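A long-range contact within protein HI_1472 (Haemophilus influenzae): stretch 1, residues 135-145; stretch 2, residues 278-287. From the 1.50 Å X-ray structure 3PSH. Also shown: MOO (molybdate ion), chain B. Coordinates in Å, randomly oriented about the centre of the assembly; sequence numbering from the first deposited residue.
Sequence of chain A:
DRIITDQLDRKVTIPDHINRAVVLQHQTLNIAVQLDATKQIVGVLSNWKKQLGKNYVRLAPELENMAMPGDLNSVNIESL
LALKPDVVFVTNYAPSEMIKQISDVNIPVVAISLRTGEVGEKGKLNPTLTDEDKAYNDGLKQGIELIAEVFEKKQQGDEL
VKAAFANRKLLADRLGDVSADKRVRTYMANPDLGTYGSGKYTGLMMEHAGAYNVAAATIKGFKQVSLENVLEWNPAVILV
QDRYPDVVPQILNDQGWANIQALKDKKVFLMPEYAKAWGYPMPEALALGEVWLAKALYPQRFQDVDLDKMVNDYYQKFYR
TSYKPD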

# COMPACT_ATOMS: atom_id res chain seq x y z
N ALA A 135 -14.14 4.12 -1.57
CA ALA A 135 -13.31 4.28 -2.73
C ALA A 135 -12.16 3.32 -2.61
O ALA A 135 -11.78 2.69 -3.61
N TYR A 136 -11.51 3.28 -1.45
CA TYR A 136 -10.39 2.31 -1.28
C TYR A 136 -10.80 0.84 -1.15
O TYR A 136 -10.11 -0.13 -1.63
N ASN A 137 -11.94 0.58 -0.48
CA ASN A 137 -12.44 -0.77 -0.45
C ASN A 137 -12.75 -1.32 -1.88
O ASN A 137 -12.29 -2.38 -2.31
N ASP A 138 -13.58 -0.56 -2.58
CA ASP A 138 -13.98 -0.99 -3.91
C ASP A 138 -12.78 -0.94 -4.88
O ASP A 138 -12.67 -1.75 -5.77
N GLY A 139 -11.84 -0.08 -4.61
CA GLY A 139 -10.70 0.16 -5.56
C GLY A 139 -9.68 -0.96 -5.39
O GLY A 139 -9.06 -1.38 -6.43
N LEU A 140 -9.53 -1.50 -4.16
CA LEU A 140 -8.58 -2.56 -3.91
C LEU A 140 -9.15 -3.77 -4.57
O LEU A 140 -8.47 -4.45 -5.32
N LYS A 141 -10.44 -4.02 -4.37
CA LYS A 141 -11.07 -5.19 -4.99
C LYS A 141 -10.99 -5.06 -6.54
O LYS A 141 -10.68 -6.07 -7.21
N GLN A 142 -11.35 -3.91 -7.07
CA GLN A 142 -11.37 -3.70 -8.59
C GLN A 142 -9.93 -3.84 -9.14
O GLN A 142 -9.66 -4.44 -10.20
N GLY A 143 -8.96 -3.27 -8.36
CA GLY A 143 -7.57 -3.37 -8.78
C GLY A 143 -6.98 -4.76 -8.81
O GLY A 143 -6.28 -5.16 -9.72
N ILE A 144 -7.20 -5.46 -7.70
CA ILE A 144 -6.76 -6.84 -7.65
C ILE A 144 -7.43 -7.62 -8.82
O ILE A 144 -6.74 -8.44 -9.49
N GLU A 145 -8.73 -7.39 -8.94
CA GLU A 145 -9.43 -8.12 -10.08
C GLU A 145 -8.82 -7.84 -11.41
O GLU A 145 -8.66 -8.79 -12.27
N TRP A 278 -0.01 2.46 4.36
CA TRP A 278 0.58 3.17 3.23
C TRP A 278 -0.53 4.09 2.66
O TRP A 278 -1.69 4.05 3.04
N GLY A 279 -0.15 4.96 1.74
CA GLY A 279 -1.19 5.81 1.15
C GLY A 279 -2.16 5.03 0.27
O GLY A 279 -3.28 5.47 0.06
N TYR A 280 -1.74 3.86 -0.18
CA TYR A 280 -2.58 2.88 -0.95
C TYR A 280 -2.90 1.62 -0.08
O TYR A 280 -1.95 1.06 0.54
N PRO A 281 -4.11 1.01 -0.24
CA PRO A 281 -4.45 -0.17 0.51
C PRO A 281 -3.75 -1.40 -0.15
O PRO A 281 -3.70 -1.49 -1.40
N MET A 282 -3.36 -2.38 0.68
CA MET A 282 -2.77 -3.61 0.19
C MET A 282 -3.48 -4.70 0.94
O MET A 282 -3.88 -4.49 2.10
N PRO A 283 -3.72 -5.84 0.26
CA PRO A 283 -4.61 -6.82 0.84
C PRO A 283 -4.12 -7.29 2.18
O PRO A 283 -4.97 -7.54 3.06
N GLU A 284 -2.82 -7.50 2.34
CA GLU A 284 -2.30 -7.94 3.68
C GLU A 284 -2.42 -6.91 4.75
O GLU A 284 -2.46 -7.27 5.94
N ALA A 285 -2.44 -5.64 4.35
CA ALA A 285 -2.59 -4.52 5.34
C ALA A 285 -3.97 -4.57 5.92
O ALA A 285 -4.07 -4.40 7.13
N LEU A 286 -5.01 -4.79 5.09
CA LEU A 286 -6.40 -5.01 5.66
C LEU A 286 -6.45 -6.25 6.53
O LEU A 286 -6.77 -6.20 7.75
N ALA A 287 -6.08 -7.39 5.92
CA ALA A 287 -6.36 -8.67 6.53
C ALA A 287 -5.57 -8.84 7.89
O ALA A 287 -6.11 -9.25 8.96

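Stretch 2 enters as a loop whose first residues line the molybdate, with Gly279 also meeting the helix of stretch 1. Trp278 (chi1 m) lies out of reach of that helix; one face of its indole is turned to MOO O4. Gly279 looks both ways. Gly279 N donates a nearly straight hydrogen bond to MOO O1 (2.8 Å), while its carbonyl turns toward Tyr136. Tyr136 OH stands 3.8 Å from Gly279 O, and a water closes the gap, donating to Tyr136 OH at 2.6 Å and to Gly279 O at 2.9 Å. Tyr280 points its CA-to-CB bond away from stretch 1, with chi1 m; Tyr280 N reaches MOO O3 at 3.0 Å, and O3 lies near the plane of its ring, at the edge.

Pro281 begins the apolar contact proper. Its CA-to-CB bond points toward the helix, and its compact ring packs against Tyr136 and Leu140, one turn apart: Tyr136 CD1 lies 3.5 Å from Pro281 CD, the tyrosine having chi1 m, and Leu140 CB lies 4.0 Å from Pro281 CG. Pro281 O, buried 3.6 Å from Leu140 CD1, has no polar partner in the model.

The CA-to-CB bond of Met282 points away, and the residue occupies the N-cap position. Pro283 suits the first turn of the helix that follows, where a backbone N lacks an intrahelical acceptor and proline sacrifices nothing. Its CA-to-CB bond points sideways, yet the ring meets two residues: Pro283 CD is 4.1 Å from Leu140 CD1, and Pro283 CB is 4.1 Å from Ile144 CD1. Ile144 (m, t) extends to make this contact.

Glu284 and Ala285 are out of reach. Leu286 (m, p) points back in, placing CD1 3.9 Å from CD2 of Leu140, whose t, p rotamer thus touches Pro281, Pro283 and Leu286. No direct hydrogen bond joins the stretches; the contact consists of apolar packing and a water bridge.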

# COMPACT_ATOMS: atom_id res chain seq x y z
CB ALA A 135 -12.80 5.74 -2.81
CB TYR A 136 -9.40 2.72 -0.13
CG TYR A 136 -8.58 3.98 -0.53
CD1 TYR A 136 -7.68 3.89 -1.64
CD2 TYR A 136 -8.63 5.21 0.20
CE1 TYR A 136 -6.89 5.02 -1.99
CE2 TYR A 136 -7.82 6.32 -0.18
CZ TYR A 136 -6.95 6.17 -1.27
OH TYR A 136 -6.22 7.23 -1.68
CB ASN A 137 -13.70 -0.84 0.37
CG ASN A 137 -13.40 -0.67 1.88
OD1 ASN A 137 -12.24 -0.83 2.28
ND2 ASN A 137 -14.43 -0.37 2.70
CB ASP A 138 -15.04 -0.04 -4.43
CG ASP A 138 -16.43 -0.24 -3.75
OD1 ASP A 138 -16.55 -1.23 -2.98
OD2 ASP A 138 -17.32 0.61 -4.02
CB LEU A 140 -8.46 -2.80 -2.38
CG LEU A 140 -7.54 -3.98 -2.06
CD1 LEU A 140 -6.14 -3.87 -2.59
CD2 LEU A 140 -7.46 -3.99 -0.50
CB LYS A 141 -12.60 -5.29 -4.62
CG LYS A 141 -13.37 -6.36 -5.31
CD LYS A 141 -14.81 -6.29 -4.75
CE LYS A 141 -15.85 -6.97 -5.62
NZ LYS A 141 -15.58 -8.25 -6.25
CB GLN A 142 -11.97 -2.34 -8.91
CG GLN A 142 -11.78 -1.89 -10.31
CD GLN A 142 -12.28 -0.49 -10.51
OE1 GLN A 142 -11.54 0.43 -10.30
NE2 GLN A 142 -13.53 -0.32 -11.04
CB ILE A 144 -7.06 -7.52 -6.23
CG1 ILE A 144 -6.16 -6.90 -5.13
CG2 ILE A 144 -6.74 -9.04 -6.33
CD1 ILE A 144 -6.57 -7.48 -3.73
CB GLU A 145 -10.94 -7.93 -10.06
CG GLU A 145 -11.57 -8.50 -8.77
CD GLU A 145 -13.01 -8.01 -8.56
OE1 GLU A 145 -13.41 -7.04 -9.23
OE2 GLU A 145 -13.67 -8.56 -7.67
CB TRP A 278 0.89 2.12 2.15
CG TRP A 278 2.11 1.38 2.39
CD1 TRP A 278 2.96 1.44 3.56
CD2 TRP A 278 2.73 0.46 1.49
NE1 TRP A 278 4.04 0.60 3.37
CE2 TRP A 278 3.94 0.03 2.10
CE3 TRP A 278 2.43 0.03 0.17
CZ2 TRP A 278 4.83 -0.88 1.43
CZ3 TRP A 278 3.35 -0.82 -0.49
CH2 TRP A 278 4.48 -1.31 0.17
CB TYR A 280 -1.81 2.38 -2.24
CG TYR A 280 -1.67 3.44 -3.32
CD1 TYR A 280 -2.31 3.30 -4.58
CD2 TYR A 280 -0.83 4.52 -3.11
CE1 TYR A 280 -2.16 4.30 -5.60
CE2 TYR A 280 -0.70 5.53 -4.08
CZ TYR A 280 -1.33 5.37 -5.33
OH TYR A 280 -1.14 6.42 -6.25
CB PRO A 281 -5.93 -0.27 0.30
CG PRO A 281 -6.22 0.28 -1.18
CD PRO A 281 -5.25 1.47 -1.13
CB MET A 282 -1.24 -3.68 0.51
CG MET A 282 -0.34 -2.56 0.01
SD MET A 282 0.39 -2.86 -1.68
CE MET A 282 -1.05 -3.29 -2.65
CB PRO A 283 -4.59 -7.99 -0.17
CG PRO A 283 -3.33 -7.70 -1.14
CD PRO A 283 -3.18 -6.20 -1.10
CB GLU A 284 -0.82 -8.43 3.60
CG GLU A 284 0.23 -7.35 3.28
CD GLU A 284 0.41 -6.93 1.83
OE1 GLU A 284 -0.49 -7.22 1.00
OE2 GLU A 284 1.46 -6.31 1.54
CB ALA A 285 -2.36 -3.22 4.68
CB LEU A 286 -7.48 -5.13 4.53
CG LEU A 286 -7.76 -3.70 4.01
CD1 LEU A 286 -6.66 -2.92 3.19
CD2 LEU A 286 -9.08 -3.76 3.15
CB ALA A 287 -6.05 -9.74 5.56
MO MOO B . 2.45 4.48 -0.74
O1 MOO B . 2.50 5.08 0.84
O2 MOO B . 2.27 5.75 -1.89
O3 MOO B . 1.12 3.43 -0.91
O4 MOO B . 3.82 3.48 -0.92
O HOH W 1 -3.74 6.95 -2.42